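Local coordinates for lactate utilization protein C (Deinococcus radiodurans, PDB 2G40), which may function in the utilization of L-lactate, as a homodimeric member of the LutC/YkgG family, at residues Q59-D62 against R63-Y67; P102-T105 against V106-V110. All blocks are in the same frame, centred on the assembly; numbering follows the deposited sequence.

Contact 1. Residues Q59-D62 against R63-Y67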
ATOM      1  N   GLN A  59     -19.479  -6.373 -12.990  1.00 16.09           N
ATOM      2  CA  GLN A  59     -19.198  -5.151 -12.240  1.00 15.49           C
ATOM      3  C   GLN A  59     -17.706  -4.873 -12.043  1.00 15.15           C
ATOM      4  O   GLN A  59     -17.252  -3.739 -12.213  1.00 15.01           O
ATOM      5  CB  GLN A  59     -19.909  -5.222 -10.893  1.00 15.73           C
ATOM      6  CG  GLN A  59     -19.688  -4.010 -10.018  1.00 15.43           C
ATOM      7  CD  GLN A  59     -20.498  -4.105  -8.775  1.00 16.83           C
ATOM      8  OE1 GLN A  59     -20.224  -4.920  -7.893  1.00 19.04           O
ATOM      9  NE2 GLN A  59     -21.501  -3.280  -8.688  1.00 18.65           N
ATOM     10  N   PHE A  60     -16.947  -5.904 -11.680  1.00 15.38           N
ATOM     11  CA  PHE A  60     -15.518  -5.789 -11.459  1.00 15.09           C
ATOM     12  C   PHE A  60     -14.874  -5.328 -12.753  1.00 15.75           C
ATOM     13  O   PHE A  60     -14.109  -4.363 -12.757  1.00 16.43           O
ATOM     14  CB  PHE A  60     -14.946  -7.140 -11.021  1.00 14.50           C
ATOM     15  CG  PHE A  60     -13.464  -7.138 -10.747  1.00 13.57           C
ATOM     16  CD1 PHE A  60     -12.908  -6.280  -9.810  1.00 15.04           C
ATOM     17  CD2 PHE A  60     -12.624  -8.037 -11.413  1.00 14.95           C
ATOM     18  CE1 PHE A  60     -11.535  -6.308  -9.527  1.00 16.37           C
ATOM     19  CE2 PHE A  60     -11.272  -8.068 -11.165  1.00 18.12           C
ATOM     20  CZ  PHE A  60     -10.714  -7.192 -10.200  1.00 20.82           C
ATOM     21  N   GLU A  61     -15.224  -6.009 -13.849  1.00 15.44           N
ATOM     22  CA  GLU A  61     -14.730  -5.629 -15.171  1.00 15.91           C
ATOM     23  C   GLU A  61     -14.987  -4.147 -15.456  1.00 14.35           C
ATOM     24  O   GLU A  61     -14.072  -3.420 -15.849  1.00 15.26           O
ATOM     25  CB  GLU A  61     -15.380  -6.483 -16.264  1.00 14.66           C
ATOM     26  CG  GLU A  61     -14.979  -6.080 -17.697  1.00 15.38           C
ATOM     27  CD  GLU A  61     -15.508  -7.040 -18.766  1.00 19.33           C
ATOM     28  OE1 GLU A  61     -16.451  -7.790 -18.483  1.00 18.05           O
ATOM     29  OE2 GLU A  61     -14.980  -7.039 -19.892  1.00 22.80           O
ATOM     30  N   ASP A  62     -16.231  -3.703 -15.266  1.00 13.53           N
ATOM     31  CA  ASP A  62     -16.607  -2.317 -15.547  1.00 14.66           C
ATOM     32  C   ASP A  62     -15.748  -1.352 -14.739  1.00 14.44           C
ATOM     33  O   ASP A  62     -15.321  -0.338 -15.233  1.00 15.02           O
ATOM     34  CB  ASP A  62     -18.056  -2.047 -15.192  1.00 16.23           C
ATOM     35  CG  ASP A  62     -19.039  -2.791 -16.074  1.00 22.22           C
ATOM     36  OD1 ASP A  62     -18.614  -3.367 -17.088  1.00 22.21           O
ATOM     37  OD2 ASP A  62     -20.249  -2.786 -15.754  1.00 22.15           O
ATOM     38  N   ARG A  63     -15.539  -1.676 -13.472  1.00 14.56           N
ATOM     39  CA  ARG A  63     -14.809  -0.762 -12.592  1.00 17.23           C
ATOM     40  C   ARG A  63     -13.325  -0.735 -12.946  1.00 18.11           C
ATOM     41  O   ARG A  63     -12.693   0.317 -12.865  1.00 18.76           O
ATOM     42  CB  ARG A  63     -15.012  -1.133 -11.114  1.00 17.00           C
ATOM     43  CG  ARG A  63     -16.419  -0.924 -10.568  1.00 18.74           C
ATOM     44  CD  ARG A  63     -16.852   0.548 -10.548  1.00 21.59           C
ATOM     45  NE  ARG A  63     -17.452   0.932 -11.820  1.00 32.67           N
ATOM     46  CZ  ARG A  63     -18.670   0.569 -12.221  1.00 36.67           C
ATOM     47  NH1 ARG A  63     -19.441  -0.201 -11.449  1.00 44.52           N
ATOM     48  NH2 ARG A  63     -19.117   0.962 -13.414  1.00 34.58           N
ATOM     49  N   ILE A  64     -12.774  -1.883 -13.344  1.00 16.35           N
ATOM     50  CA  ILE A  64     -11.368  -1.969 -13.747  1.00 19.37           C
ATOM     51  C   ILE A  64     -11.175  -1.215 -15.057  1.00 19.21           C
ATOM     52  O   ILE A  64     -10.226  -0.477 -15.213  1.00 21.46           O
ATOM     53  CB  ILE A  64     -10.929  -3.433 -13.909  1.00 17.88           C
ATOM     54  CG1 ILE A  64     -10.885  -4.116 -12.541  1.00 15.04           C
ATOM     55  CG2 ILE A  64      -9.591  -3.531 -14.618  1.00 22.19           C
ATOM     56  CD1 ILE A  64      -9.906  -3.594 -11.535  1.00 19.09           C
ATOM     57  N   LEU A  65     -12.095  -1.397 -15.998  1.00 19.11           N
ATOM     58  CA  LEU A  65     -12.020  -0.667 -17.253  1.00 21.54           C
ATOM     59  C   LEU A  65     -12.126   0.851 -17.023  1.00 23.25           C
ATOM     60  O   LEU A  65     -11.400   1.619 -17.665  1.00 23.01           O
ATOM     61  CB  LEU A  65     -13.053  -1.179 -18.261  1.00 20.53           C
ATOM     62  CG  LEU A  65     -12.804  -2.615 -18.754  1.00 22.45           C
ATOM     63  CD1 LEU A  65     -13.991  -3.085 -19.595  1.00 23.98           C
ATOM     64  CD2 LEU A  65     -11.489  -2.746 -19.528  1.00 21.62           C
ATOM     65  N   ASP A  66     -12.995   1.285 -16.106  1.00 26.02           N
ATOM     66  CA  ASP A  66     -13.144   2.727 -15.823  1.00 29.79           C
ATOM     67  C   ASP A  66     -11.892   3.335 -15.188  1.00 32.51           C
ATOM     68  O   ASP A  66     -11.628   4.520 -15.375  1.00 38.70           O
ATOM     69  CB  ASP A  66     -14.327   3.005 -14.897  1.00 30.12           C
ATOM     70  CG  ASP A  66     -15.662   2.727 -15.546  1.00 34.58           C
ATOM     71  OD1 ASP A  66     -15.741   2.688 -16.789  1.00 41.57           O
ATOM     72  OD2 ASP A  66     -16.640   2.528 -14.791  1.00 49.24           O
ATOM     73  N   TYR A  67     -11.175   2.524 -14.417  1.00 34.42           N
ATOM     74  CA  TYR A  67      -9.838   2.822 -13.841  1.00 33.36           C
ATOM     75  C   TYR A  67      -8.813   3.102 -14.956  1.00 32.53           C
ATOM     76  O   TYR A  67      -7.757   3.680 -14.692  1.00 34.16           O
ATOM     77  CB  TYR A  67      -9.413   1.589 -13.002  1.00 36.07           C
ATOM     78  CG  TYR A  67      -8.167   1.602 -12.125  1.00 37.81           C
ATOM     79  CD1 TYR A  67      -7.538   2.779 -11.718  1.00 46.28           C
ATOM     80  CD2 TYR A  67      -7.649   0.395 -11.653  1.00 44.98           C
ATOM     81  CE1 TYR A  67      -6.398   2.743 -10.886  1.00 46.18           C
ATOM     82  CE2 TYR A  67      -6.523   0.350 -10.819  1.00 46.83           C
ATOM     83  CZ  TYR A  67      -5.895   1.521 -10.439  1.00 48.18           C
ATOM     84  OH  TYR A  67      -4.777   1.442  -9.611  1.00 44.44           O
TER
HETATM   85  O   HOH W   1     -22.527  -1.666 -11.241  1.00 36.86           O
HETATM   86  O   HOH W   2     -21.113  -1.603 -13.594  1.00 36.55           O
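Ile64 lays its CG1 over one face of the Phe60 ring, 3.9 Å from the ring centroid and displaced toward the rim, which makes a CH-pi contact one helical turn along. Its CD1 reaches on to Phe60 CE1 at 3.7 Å. With CG anti to the backbone N (chi1 -179°), the Phe60 ring is carried forward along the helix to Ile64; Val220 and Val222 also touch it. Both residues belong to the apolar face of the amphipathic helix 53-66, which packs on strand 217-223 of the parallel sheet; Tyr71 of strand 70-74 touches Ile64 as well. The backbone keeps the i to i+4 pattern, with Ile64 N bonded to Phe60 O (2.9 Å) and Leu65 N to Glu61 O (2.8 Å).

Arg63, Asp62, Asp66 and Gln59 form a polar side of the helix. Arg63 bends at chi2 and chi3 (-65° and 87°), folding its guanidinium back along the helix so that one face lies over Asp62 CB, 3.7 Å from NH2. Asp66 OD2 sits at the guanidinium edge, in its plane, and forms a salt bridge with Arg63 NH2 at 3.2 Å, joined by a weak bond from NE. A water accepts from Gln59 NE2 and weakly from Arg63 NH1, while Gln59 OE1 is held by Ser137. A second water donates to Asp62 OD2 at 2.6 Å and takes a weak bond from Arg63 NH1.

Contact 2. Residues P102-T105 against V106-V110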
ATOM      1  N   PRO A 102       3.650 -22.937 -13.910  1.00 24.51           N
ATOM      2  CA  PRO A 102       2.772 -23.047 -15.095  1.00 24.70           C
ATOM      3  C   PRO A 102       2.267 -21.746 -15.709  1.00 24.98           C
ATOM      4  O   PRO A 102       1.860 -21.740 -16.860  1.00 25.48           O
ATOM      5  CB  PRO A 102       1.590 -23.880 -14.574  1.00 24.29           C
ATOM      6  CG  PRO A 102       2.176 -24.684 -13.460  1.00 27.66           C
ATOM      7  CD  PRO A 102       3.153 -23.770 -12.797  1.00 25.44           C
ATOM      8  N   TRP A 103       2.292 -20.652 -14.958  1.00 22.38           N
ATOM      9  CA  TRP A 103       1.901 -19.349 -15.503  1.00 23.05           C
ATOM     10  C   TRP A 103       2.943 -18.744 -16.429  1.00 21.29           C
ATOM     11  O   TRP A 103       2.660 -17.791 -17.144  1.00 21.11           O
ATOM     12  CB  TRP A 103       1.699 -18.347 -14.388  1.00 21.72           C
ATOM     13  CG  TRP A 103       0.603 -18.652 -13.436  1.00 20.36           C
ATOM     14  CD1 TRP A 103      -0.053 -19.836 -13.252  1.00 23.61           C
ATOM     15  CD2 TRP A 103       0.082 -17.747 -12.484  1.00 21.07           C
ATOM     16  NE1 TRP A 103      -0.970 -19.710 -12.248  1.00 25.03           N
ATOM     17  CE2 TRP A 103      -0.911 -18.433 -11.755  1.00 18.49           C
ATOM     18  CE3 TRP A 103       0.349 -16.414 -12.175  1.00 20.86           C
ATOM     19  CZ2 TRP A 103      -1.639 -17.819 -10.737  1.00 22.54           C
ATOM     20  CZ3 TRP A 103      -0.361 -15.812 -11.144  1.00 21.71           C
ATOM     21  CH2 TRP A 103      -1.345 -16.509 -10.450  1.00 25.75           C
ATOM     22  N   LEU A 104       4.159 -19.273 -16.356  1.00 22.96           N
ATOM     23  CA  LEU A 104       5.297 -18.667 -16.995  1.00 22.58           C
ATOM     24  C   LEU A 104       5.585 -19.395 -18.290  1.00 24.19           C
ATOM     25  O   LEU A 104       5.304 -20.596 -18.428  1.00 25.02           O
ATOM     26  CB  LEU A 104       6.523 -18.738 -16.091  1.00 22.42           C
ATOM     27  CG  LEU A 104       6.373 -18.276 -14.635  1.00 21.55           C
ATOM     28  CD1 LEU A 104       7.747 -18.386 -13.964  1.00 20.59           C
ATOM     29  CD2 LEU A 104       5.789 -16.866 -14.523  1.00 24.53           C
ATOM     30  N   THR A 105       6.172 -18.668 -19.225  1.00 24.07           N
ATOM     31  CA  THR A 105       6.407 -19.197 -20.557  1.00 24.80           C
ATOM     32  C   THR A 105       7.780 -18.807 -21.059  1.00 27.02           C
ATOM     33  O   THR A 105       8.299 -17.747 -20.714  1.00 25.28           O
ATOM     34  CB  THR A 105       5.333 -18.679 -21.532  1.00 25.73           C
ATOM     35  OG1 THR A 105       5.133 -17.274 -21.333  1.00 30.85           O
ATOM     36  CG2 THR A 105       4.015 -19.372 -21.266  1.00 26.46           C
ATOM     37  N   VAL A 106       8.364 -19.691 -21.870  1.00 27.88           N
ATOM     38  CA  VAL A 106       9.650 -19.448 -22.529  1.00 28.43           C
ATOM     39  C   VAL A 106       9.527 -18.186 -23.371  1.00 28.28           C
ATOM     40  O   VAL A 106       8.505 -17.960 -24.021  1.00 31.62           O
ATOM     41  CB  VAL A 106      10.047 -20.670 -23.392  1.00 29.58           C
ATOM     42  CG1 VAL A 106      11.087 -20.308 -24.480  1.00 29.93           C
ATOM     43  CG2 VAL A 106      10.560 -21.786 -22.492  1.00 31.52           C
ATOM     44  N   GLY A 107      10.552 -17.348 -23.344  1.00 27.30           N
ATOM     45  CA  GLY A 107      10.471 -16.049 -24.013  1.00 28.29           C
ATOM     46  C   GLY A 107      10.242 -14.915 -23.040  1.00 27.44           C
ATOM     47  O   GLY A 107      10.595 -13.770 -23.325  1.00 28.62           O
ATOM     48  N   MET A 108       9.649 -15.223 -21.889  1.00 27.55           N
ATOM     49  CA  MET A 108       9.668 -14.285 -20.764  1.00 25.29           C
ATOM     50  C   MET A 108      11.110 -14.082 -20.319  1.00 24.82           C
ATOM     51  O   MET A 108      11.865 -15.052 -20.179  1.00 27.28           O
ATOM     52  CB  MET A 108       8.888 -14.830 -19.572  1.00 26.79           C
ATOM     53  CG  MET A 108       7.393 -14.769 -19.682  1.00 25.09           C
ATOM     54  SD  MET A 108       6.690 -15.443 -18.172  1.00 28.46           S
ATOM     55  CE  MET A 108       5.097 -14.674 -18.138  1.00 29.27           C
ATOM     56  N   ASP A 109      11.499 -12.830 -20.122  1.00 21.36           N
ATOM     57  CA  ASP A 109      12.755 -12.522 -19.461  1.00 21.18           C
ATOM     58  C   ASP A 109      12.420 -12.345 -17.981  1.00 18.38           C
ATOM     59  O   ASP A 109      12.089 -11.252 -17.507  1.00 21.86           O
ATOM     60  CB  ASP A 109      13.414 -11.280 -20.075  1.00 21.45           C
ATOM     61  CG  ASP A 109      13.783 -11.478 -21.537  1.00 30.86           C
ATOM     62  OD1 ASP A 109      13.783 -12.638 -22.008  1.00 36.22           O
ATOM     63  OD2 ASP A 109      14.070 -10.464 -22.212  1.00 40.08           O
ATOM     64  N   VAL A 110      12.471 -13.463 -17.263  1.00 17.75           N
ATOM     65  CA  VAL A 110      12.068 -13.520 -15.857  1.00 15.80           C
ATOM     66  C   VAL A 110      13.143 -12.889 -14.969  1.00 16.10           C
ATOM     67  O   VAL A 110      14.298 -13.319 -14.999  1.00 15.37           O
ATOM     68  CB  VAL A 110      11.790 -14.992 -15.428  1.00 17.30           C
ATOM     69  CG1 VAL A 110      11.465 -15.103 -13.962  1.00 17.70           C
ATOM     70  CG2 VAL A 110      10.656 -15.559 -16.271  1.00 17.17           C
TER
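The thioether of Met108 lies back across the backbone of Leu104 and Thr105, its chain extended beyond CG. SD accepts a weak but nearly straight hydrogen bond from Thr105 N (3.4 Å, 167° at the hydrogen) and also touches Leu104 CB at 3.9 Å, the leucine and methionine side chains crossing at about a right angle. Thr105 meets the same chain obliquely: OG1, set between its own backbone N and carbonyl carbon (chi1 45°), stands 3.8 Å from Met108 CG. Beyond the sulfur, CE approaches Trp103 O at 4.1 Å. Met108 also touches Ile83 of helix 79-87, a helix that Trp103 and Thr105 contact too. Were Met108 replaced by an alanine, Thr105 N would probably lose its weak sulfur acceptor and a gap would open beside Leu104 CB. The main chain closes the bend, Met108 N donating to Thr105 O at 3.1 Å. Gly107 has phi at 103°, and a side chain at its backbone angles would clash with the carbonyl oxygen of Val106, hence glycine. This is a type II beta turn, Thr105 to Met108, with glycine in its third position, leading directly into strand 109-111, outermost of the parallel sheet within this chain.

How the contacts relate
Both contacts are local, yet they lie on opposite sides of the chain's centre, with centres 27 Å apart and nearest atoms about 13 Å apart. Contact 1 is partly buried and contact 2 belongs to the surface. They share no helix or strand: residues 59-67 run along helix 53-66 against the parallel sheet near strand 70-74, outermost within this chain, whereas residues 102-110 lead into 109-111, the outermost strand at the other end. Their chemistry follows. The helix separates an aromatic-aliphatic inner face from a charged, hydrated side, over regular backbone bonding; the turn is closed by a main-chain bond, a glycine conformation and a weak N-H to sulfur bond, with no salt bridge between its two segments.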